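Local coordinates for protein putative acetyltransferase (Clostridium difficile, PDB 3DSB) that probably transfers an acyl group from a coenzyme A thioester to an acceptor not yet identified, as other members of the GNAT acetyltransferase family do, at residues N24-L27 / A28-E32; L36-D39 / V40-K43; R10-R13 / M14-D18; V59-F63 / D64-A68. All blocks are in the same frame, centred on the assembly; numbering follows the deposited sequence. Where two conformers were deposited one is given.

Contact 1: residues N24-L27 / A28-E32; sequences NYNL and AKETE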
# COMPACT_ATOMS: atom_id res chain seq x y z
N ASN A 24 -16.29 -7.26 -8.83
CA ASN A 24 -15.64 -5.97 -8.69
C ASN A 24 -16.33 -4.86 -9.48
O ASN A 24 -16.45 -3.72 -8.96
CB ASN A 24 -14.17 -6.09 -9.03
CG ASN A 24 -13.37 -6.51 -7.83
OD1 ASN A 24 -13.03 -5.67 -6.98
ND2 ASN A 24 -13.16 -7.82 -7.68
N TYR A 25 -16.81 -5.19 -10.67
CA TYR A 25 -17.63 -4.27 -11.45
C TYR A 25 -18.84 -3.90 -10.61
O TYR A 25 -19.18 -2.68 -10.46
CB TYR A 25 -18.06 -4.89 -12.79
CG TYR A 25 -18.91 -3.96 -13.60
CD1 TYR A 25 -18.33 -3.07 -14.50
CD2 TYR A 25 -20.28 -3.96 -13.45
CE1 TYR A 25 -19.10 -2.20 -15.24
CE2 TYR A 25 -21.07 -3.07 -14.18
CZ TYR A 25 -20.47 -2.20 -15.07
OH TYR A 25 -21.25 -1.32 -15.81
N ASN A 26 -19.52 -4.91 -10.03
CA ASN A 26 -20.72 -4.57 -9.25
C ASN A 26 -20.40 -3.73 -8.03
O ASN A 26 -21.16 -2.83 -7.66
CB ASN A 26 -21.42 -5.85 -8.78
CG ASN A 26 -22.07 -6.63 -9.92
OD1 ASN A 26 -22.20 -6.14 -11.02
ND2 ASN A 26 -22.49 -7.87 -9.63
N LEU A 27 -19.30 -4.05 -7.36
CA LEU A 27 -18.88 -3.33 -6.17
C LEU A 27 -18.66 -1.84 -6.45
O LEU A 27 -19.11 -0.97 -5.71
CB LEU A 27 -17.58 -3.92 -5.64
CG LEU A 27 -16.88 -3.26 -4.45
CD1 LEU A 27 -17.78 -3.19 -3.19
CD2 LEU A 27 -15.51 -3.91 -4.11
N ALA A 28 -17.93 -1.57 -7.51
CA ALA A 28 -17.50 -0.20 -7.79
C ALA A 28 -18.73 0.59 -8.14
O ALA A 28 -18.87 1.79 -7.72
CB ALA A 28 -16.50 -0.21 -8.93
N LYS A 29 -19.67 -0.04 -8.85
CA LYS A 29 -20.91 0.70 -9.14
C LYS A 29 -21.68 0.96 -7.85
O LYS A 29 -22.11 2.11 -7.58
CB LYS A 29 -21.78 -0.04 -10.15
CG LYS A 29 -23.10 0.71 -10.45
CD LYS A 29 -22.89 2.04 -11.19
CE LYS A 29 -24.24 2.76 -11.47
NZ LYS A 29 -24.18 4.26 -11.73
N GLU A 30 -21.88 -0.08 -7.03
CA GLU A 30 -22.74 0.07 -5.85
C GLU A 30 -22.18 1.00 -4.76
O GLU A 30 -22.98 1.70 -4.10
CB GLU A 30 -23.08 -1.33 -5.26
CG GLU A 30 -23.77 -2.34 -6.24
CD GLU A 30 -23.85 -3.81 -5.66
OE1 GLU A 30 -24.04 -4.79 -6.44
OE2 GLU A 30 -23.71 -3.93 -4.42
N THR A 31 -20.85 1.03 -4.56
CA THR A 31 -20.18 1.72 -3.42
C THR A 31 -19.36 3.01 -3.68
O THR A 31 -19.04 3.76 -2.72
CB THR A 31 -19.23 0.79 -2.60
OG1 THR A 31 -18.01 0.54 -3.31
CG2 THR A 31 -19.92 -0.50 -2.22
N GLU A 32 -18.99 3.24 -4.93
CA GLU A 32 -18.21 4.43 -5.33
C GLU A 32 -18.88 5.11 -6.53
O GLU A 32 -18.35 6.08 -7.09
CB GLU A 32 -16.76 4.04 -5.68
CG GLU A 32 -15.93 3.70 -4.47
CD GLU A 32 -14.49 3.39 -4.78
OE1 GLU A 32 -13.91 3.97 -5.72
OE2 GLU A 32 -13.91 2.56 -4.04

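Contact 2: residues L36-D39 / V40-K43; sequences LDMD and VLTK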
# COMPACT_ATOMS: atom_id res chain seq x y z
N LEU A 36 -16.71 0.52 -14.16
CA LEU A 36 -15.37 0.18 -14.54
C LEU A 36 -15.28 -0.31 -15.97
O LEU A 36 -16.15 -1.02 -16.46
CB LEU A 36 -14.79 -0.89 -13.61
CG LEU A 36 -14.60 -0.47 -12.14
CD1 LEU A 36 -14.24 -1.66 -11.27
CD2 LEU A 36 -13.55 0.64 -12.05
N ASP A 37 -14.16 0.01 -16.61
CA ASP A 37 -13.80 -0.55 -17.92
C ASP A 37 -13.47 -2.04 -17.76
O ASP A 37 -12.52 -2.40 -17.06
CB ASP A 37 -12.59 0.25 -18.41
CG ASP A 37 -12.05 -0.21 -19.74
OD1 ASP A 37 -11.93 -1.43 -20.00
OD2 ASP A 37 -11.58 0.69 -20.48
N MSE A 38 -14.28 -2.92 -18.37
CA MSE A 38 -14.11 -4.34 -18.17
C MSE A 38 -12.87 -4.91 -18.78
O MSE A 38 -12.35 -5.90 -18.29
CB MSE A 38 -15.33 -5.14 -18.67
CG MSE A 38 -16.59 -4.98 -17.84
SE MSE A 38 -16.42 -5.90 -16.11
CE MSE A 38 -16.13 -7.73 -16.72
N ASP A 39 -12.37 -4.29 -19.86
CA ASP A 39 -11.11 -4.77 -20.43
C ASP A 39 -10.00 -4.57 -19.40
O ASP A 39 -9.22 -5.48 -19.12
CB ASP A 39 -10.79 -4.01 -21.74
CG ASP A 39 -9.56 -4.55 -22.41
OD1 ASP A 39 -9.55 -5.74 -22.74
OD2 ASP A 39 -8.58 -3.79 -22.55
N VAL A 40 -9.94 -3.36 -18.84
CA VAL A 40 -8.90 -3.03 -17.87
C VAL A 40 -9.03 -3.86 -16.59
O VAL A 40 -8.04 -4.42 -16.09
CB VAL A 40 -8.95 -1.52 -17.54
CG1 VAL A 40 -7.99 -1.17 -16.43
CG2 VAL A 40 -8.68 -0.69 -18.80
N LEU A 41 -10.26 -3.96 -16.08
CA LEU A 41 -10.50 -4.69 -14.84
C LEU A 41 -10.14 -6.17 -15.02
O LEU A 41 -9.53 -6.78 -14.14
CB LEU A 41 -11.97 -4.53 -14.43
CG LEU A 41 -12.45 -5.43 -13.29
CD1 LEU A 41 -11.68 -5.09 -11.98
CD2 LEU A 41 -13.96 -5.23 -13.09
N THR A 42 -10.56 -6.76 -16.15
CA THR A 42 -10.25 -8.19 -16.37
C THR A 42 -8.75 -8.43 -16.34
O THR A 42 -8.27 -9.36 -15.71
CB THR A 42 -10.91 -8.67 -17.67
OG1 THR A 42 -12.35 -8.56 -17.49
CG2 THR A 42 -10.49 -10.14 -17.93
N LYS A 43 -8.00 -7.54 -17.01
CA LYS A 43 -6.54 -7.65 -17.01
C LYS A 43 -5.98 -7.48 -15.59
O LYS A 43 -5.04 -8.20 -15.20
CB LYS A 43 -5.91 -6.57 -17.90
CG LYS A 43 -6.09 -6.84 -19.40
CD LYS A 43 -5.61 -5.70 -20.26
CE LYS A 43 -5.94 -5.98 -21.73
NZ LYS A 43 -5.70 -4.78 -22.54

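Contact 3: residues R10-R13 / M14-D18; sequences REAR and MDDLD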
# COMPACT_ATOMS: atom_id res chain seq x y z
N ARG A 10 -11.51 -19.92 0.60
CA ARG A 10 -10.28 -20.42 0.03
C ARG A 10 -9.63 -19.32 -0.80
O ARG A 10 -10.28 -18.37 -1.25
CB ARG A 10 -10.55 -21.61 -0.89
CG ARG A 10 -11.55 -21.35 -2.05
CD ARG A 10 -11.47 -22.43 -3.15
NE ARG A 10 -12.46 -22.25 -4.21
CZ ARG A 10 -12.33 -21.44 -5.26
NH1 ARG A 10 -11.24 -20.67 -5.40
NH2 ARG A 10 -13.32 -21.37 -6.14
N GLU A 11 -8.36 -19.50 -1.06
CA GLU A 11 -7.68 -18.63 -2.00
C GLU A 11 -8.35 -18.77 -3.37
O GLU A 11 -8.81 -19.85 -3.79
CB GLU A 11 -6.19 -19.00 -2.06
CG GLU A 11 -5.45 -18.65 -0.77
CD GLU A 11 -3.92 -18.86 -0.81
OE1 GLU A 11 -3.40 -19.25 -1.88
OE2 GLU A 11 -3.27 -18.61 0.24
N ALA A 12 -8.41 -17.66 -4.12
CA ALA A 12 -8.94 -17.73 -5.47
C ALA A 12 -8.02 -18.54 -6.39
O ALA A 12 -6.85 -18.75 -6.08
CB ALA A 12 -9.16 -16.30 -6.03
N ARG A 13 -8.60 -18.97 -7.51
CA ARG A 13 -7.93 -19.70 -8.60
C ARG A 13 -8.19 -18.98 -9.92
O ARG A 13 -9.11 -18.15 -10.00
CB ARG A 13 -8.47 -21.15 -8.67
CG ARG A 13 -8.37 -21.93 -7.36
CD ARG A 13 -8.67 -23.39 -7.55
NE ARG A 13 -10.10 -23.70 -7.64
CZ ARG A 13 -10.81 -24.39 -6.74
NH1 ARG A 13 -10.27 -24.84 -5.61
NH2 ARG A 13 -12.09 -24.63 -6.96
N MSE A 14 -7.42 -19.30 -10.97
CA MSE A 14 -7.62 -18.66 -12.28
C MSE A 14 -9.04 -18.84 -12.81
O MSE A 14 -9.57 -17.94 -13.47
CB MSE A 14 -6.57 -19.13 -13.30
CG MSE A 14 -6.66 -18.43 -14.66
SE MSE A 14 -6.49 -16.46 -14.56
CE MSE A 14 -4.80 -16.41 -13.65
N ASP A 15 -9.68 -19.99 -12.54
CA ASP A 15 -11.08 -20.19 -12.95
C ASP A 15 -12.09 -19.22 -12.34
O ASP A 15 -13.20 -19.10 -12.84
CB ASP A 15 -11.53 -21.62 -12.62
CG ASP A 15 -11.21 -22.58 -13.74
OD1 ASP A 15 -11.76 -23.71 -13.72
OD2 ASP A 15 -10.44 -22.20 -14.66
N ASP A 16 -11.70 -18.54 -11.26
CA ASP A 16 -12.58 -17.57 -10.62
C ASP A 16 -12.52 -16.19 -11.30
O ASP A 16 -13.26 -15.27 -10.89
CB ASP A 16 -12.12 -17.38 -9.19
CG ASP A 16 -12.22 -18.64 -8.34
OD1 ASP A 16 -13.20 -19.42 -8.51
OD2 ASP A 16 -11.34 -18.79 -7.47
N LEU A 17 -11.67 -16.03 -12.30
CA LEU A 17 -11.47 -14.72 -12.95
C LEU A 17 -12.78 -14.03 -13.32
O LEU A 17 -12.99 -12.87 -12.99
CB LEU A 17 -10.59 -14.86 -14.21
CG LEU A 17 -10.50 -13.62 -15.14
CD1 LEU A 17 -9.79 -12.47 -14.42
CD2 LEU A 17 -9.74 -13.90 -16.42
N ASP A 18 -13.66 -14.71 -14.05
CA ASP A 18 -14.83 -14.00 -14.55
C ASP A 18 -15.75 -13.55 -13.42
O ASP A 18 -16.29 -12.44 -13.45
CB ASP A 18 -15.62 -14.87 -15.54
CG ASP A 18 -14.91 -15.02 -16.87
OD1 ASP A 18 -13.85 -14.40 -17.08
OD2 ASP A 18 -15.44 -15.78 -17.73

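Contact 4: residues V59-F63 / D64-A68; sequences VYTVF and DKVVA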
# COMPACT_ATOMS: atom_id res chain seq x y z
N VAL A 59 -12.15 -16.23 -1.69
CA VAL A 59 -13.55 -16.31 -2.05
C VAL A 59 -14.27 -17.22 -1.06
O VAL A 59 -13.69 -18.18 -0.49
CB VAL A 59 -13.72 -16.87 -3.49
CG1 VAL A 59 -13.26 -15.84 -4.51
CG2 VAL A 59 -12.96 -18.22 -3.70
N TYR A 60 -15.53 -16.85 -0.85
CA TYR A 60 -16.47 -17.64 -0.02
C TYR A 60 -17.30 -18.49 -0.98
O TYR A 60 -17.87 -17.97 -1.93
CB TYR A 60 -17.33 -16.68 0.77
CG TYR A 60 -18.20 -17.29 1.85
CD1 TYR A 60 -17.85 -17.17 3.19
CD2 TYR A 60 -19.40 -17.91 1.52
CE1 TYR A 60 -18.66 -17.72 4.21
CE2 TYR A 60 -20.21 -18.42 2.50
CZ TYR A 60 -19.85 -18.31 3.83
OH TYR A 60 -20.69 -18.84 4.78
N THR A 61 -17.29 -19.81 -0.78
CA THR A 61 -18.01 -20.70 -1.71
C THR A 61 -19.04 -21.54 -0.98
O THR A 61 -18.86 -21.91 0.19
CB THR A 61 -17.03 -21.64 -2.49
OG1 THR A 61 -16.43 -22.59 -1.60
CG2 THR A 61 -15.92 -20.82 -3.18
N VAL A 62 -20.11 -21.83 -1.71
CA VAL A 62 -21.22 -22.61 -1.17
C VAL A 62 -21.52 -23.69 -2.19
O VAL A 62 -21.95 -23.39 -3.29
CB VAL A 62 -22.47 -21.73 -0.95
CG1 VAL A 62 -23.66 -22.59 -0.46
CG2 VAL A 62 -22.17 -20.57 0.06
N PHE A 63 -21.25 -24.96 -1.82
CA PHE A 63 -21.35 -26.07 -2.80
C PHE A 63 -20.63 -25.71 -4.08
O PHE A 63 -21.18 -25.88 -5.19
CB PHE A 63 -22.81 -26.48 -3.05
CG PHE A 63 -23.39 -27.33 -1.95
CD1 PHE A 63 -23.74 -26.77 -0.72
CD2 PHE A 63 -23.57 -28.72 -2.15
CE1 PHE A 63 -24.25 -27.54 0.30
CE2 PHE A 63 -24.14 -29.49 -1.11
CZ PHE A 63 -24.46 -28.89 0.11
N ASP A 64 -19.42 -25.16 -3.90
CA ASP A 64 -18.50 -24.79 -4.98
C ASP A 64 -18.81 -23.50 -5.71
O ASP A 64 -17.98 -23.05 -6.52
CB ASP A 64 -18.32 -25.92 -6.00
CG ASP A 64 -17.84 -27.21 -5.36
OD1 ASP A 64 -17.00 -27.16 -4.43
OD2 ASP A 64 -18.35 -28.28 -5.80
N LYS A 65 -19.97 -22.90 -5.45
CA LYS A 65 -20.33 -21.63 -6.09
C LYS A 65 -19.68 -20.47 -5.34
O LYS A 65 -19.87 -20.35 -4.13
CB LYS A 65 -21.85 -21.45 -6.05
CG LYS A 65 -22.34 -20.18 -6.72
CD LYS A 65 -23.86 -20.10 -6.63
CE LYS A 65 -24.38 -18.74 -7.12
NZ LYS A 65 -23.84 -18.36 -8.46
N VAL A 66 -18.91 -19.66 -6.07
CA VAL A 66 -18.30 -18.48 -5.48
C VAL A 66 -19.40 -17.41 -5.29
O VAL A 66 -20.02 -17.00 -6.28
CB VAL A 66 -17.20 -17.94 -6.38
CG1 VAL A 66 -16.80 -16.52 -5.91
CG2 VAL A 66 -16.00 -18.89 -6.40
N VAL A 67 -19.62 -16.96 -4.05
CA VAL A 67 -20.67 -15.99 -3.76
C VAL A 67 -20.15 -14.70 -3.09
O VAL A 67 -20.92 -13.78 -2.83
CB VAL A 67 -21.79 -16.60 -2.88
CG1 VAL A 67 -22.38 -17.84 -3.54
CG2 VAL A 67 -21.26 -16.98 -1.51
N ALA A 68 -18.85 -14.65 -2.77
CA ALA A 68 -18.26 -13.41 -2.21
C ALA A 68 -16.77 -13.44 -2.35
O ALA A 68 -16.18 -14.49 -2.56
CB ALA A 68 -18.63 -13.24 -0.75
O HOH W 1 -17.99 -24.90 -1.39

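Contact 1: residues N24-L27 / A28-E32
Four consecutive i to i+4 backbone bonds carry the chain from Asn24 to Thr31, from Ala28 N to Asn24 O at 3.0 Å through to Thr31 N to Leu27 O at 2.9 Å. On that last carbonyl settles the side chain of Thr31. Its OG1 stands 3.0 Å from Leu27 O, in the position between the backbone N and the carbonyl carbon (chi1 75°), while the methyl CG2 meets Leu27 CD1 at 3.6 Å, the two side chains slanting across one another. The setting is the C-terminal half of helix 17-32, an early helix of the GNAT fold, which packs against strand 82-92 with Leu27 on Ser89 and Tyr91. Glu30 folds back over the preceding turn: its CG comes to 3.0 Å from Asn26 O, and its OE1 to 3.7 Å from Asn26 CB. That OE1 also bonds Tyr91 OH, and OE2 makes a salt bridge to Arg97. Asn24 hydrogen-bonds through OD1 to Trp79 NE1 of the second subunit and through ND2 to Ile20 O, and Glu32, joined by a salt bridge to Lys34, touches a bound trimethyl glycine.

Contact 2: residues L36-D39 / V40-K43
One face of the Asp37 carboxylate is turned to Val40: Val40 N approaches OD1 at 3.0 Å from above the carboxylate plane, 51° out of it, and on the same side Val40 CG2 sits almost directly over the face, 3.5 Å from Asp37 CG. This is an N-cap, opening helix 38-50 of the GNAT fold, and OD1 also takes a weak bond from Asp39 N, so one oxygen serves two amides. With CG opposite the main-chain nitrogen (chi1 179°), the Asp37 carboxylate reaches forward over the first turn; its negative charge there would be favoured by the helix dipole. Two residues on, the second carboxylate is gripped differently. Lys43, extended beyond CG, brings NZ to the syn side of Asp39 OD2 at 3.0 Å in a salt bridge. Apolar contacts run along the flank toward helix 17-32, where Met38, a selenomethionine, lies beside Leu41 and points the same way, with SE 4.0 Å from Leu41 CD2. Leu36 CD1 reaches that same methyl. Trp79 of the second subunit packs on Leu36, Val40 and Leu41. Met38 O is held twice: Thr42 OG1 at 2.8 Å and Thr42 N at 2.9 Å reach it from opposite faces of the carbonyl plane.

Contact 3: residues R10-R13 / M14-D18
Arg10 grips Asp16 end-on with two nitrogens, one for each carboxylate oxygen: NH1 to OD2 at 2.8 Å and NH2 to OD1 at 3.1 Å. Both oxygens use their syn lone pairs, and the guanidinium and carboxylate planes stand only 16° apart, a bidentate salt bridge. Arg10 CG sits between the backbone N and the carbonyl carbon (chi1 56°), and the chain then runs extended to NE, carrying the guanidinium to Asp16. A further donor, Arg13 N, meets OD2 at 2.7 Å from above the carboxylate plane. Asp16 N in turn gives to Arg13 O at 2.9 Å, so Asp16 is tied to Arg13 by its side chain and its main chain. In the second shell, Arg10 NH1 also gives to Glu11 O at 3.0 Å, which with the two bonds to Asp16 helps hold the group in that plane. The Arg13 guanidinium lies over one face of the Arg10 guanidinium, Arg10 CZ 3.6 Å above its centre; the Asp16 carboxylate probably balances the charge. Farther out, the turn links strand 7-11 to helix 17-32. Val66 of strand 65-77 touches both Arg10 and Asp16, Arg10 pairs with Val59 on strand 56-62, and Met14 rests on Leu49 and Leu50 of helix 38-50.

Contact 4: residues V59-F63 / D64-A68
A tight beta hairpin joins strands 56-62 and 65-77, neighbours in the central sheet of the GNAT fold, through a type I' turn at Val62 to Lys65. Val62 and Lys65 form the hydrogen-bonded pair that closes it, Val62 N to Lys65 O at 2.8 Å and Lys65 N to Val62 O at 3.0 Å. Phe63 and Asp64 occupy the corner with positive phi. Farther along, Val67 and Ala68 both stand opposite Tyr60, a classic beta bulge: Tyr60 O takes the almost straight bond from Val67 N (177° at the hydrogen), while Tyr60 N gives to Ala68 O. The two short strand segments run at 130° to one another. Val67 CG2, set between its backbone N and carbonyl carbon (CG1 at chi1 -57°), is thereby placed 3.7 Å from Tyr60 CD2, oblique to the ring, and also touches Val62 CG2. Thr61 and Val66, a non-hydrogen-bonded pair, direct their side chains to one face of the sheet, where Val66 CG1 meets Val59 CG1 at 3.9 Å and helix 17-32 packs on Val59 and Val66. On the other face Tyr60 and Ala68 meet helix 101-115. At the turn a water lies 2.8 Å from Thr61 OG1 and accepts from Asp64 N at 2.9 Å.

Overall arrangement
Along the chain the order is contact 3, contact 1, contact 2, contact 4. Contacts 3 and 4 have centres about 10 Å apart and touch at one edge of the sheet, where strands 7-11 and 56-62 are neighbours. Contacts 3 and 1 sit toward the two ends of helix 17-32, their centres about 19 Å apart and their atoms not touching. Contacts 1 and 2, about 13 Å between centres, pack helix 17-32 against helix 38-50, and both meet the second subunit. The sheet-edge pair joins the N-terminal strand to the neighbouring hairpin; the helical pair contributes to the interface with the second subunit near bound trimethyl glycine. Contacts 2 and 3, centres about 16 Å apart, link the pairs where Thr42 touches Leu17.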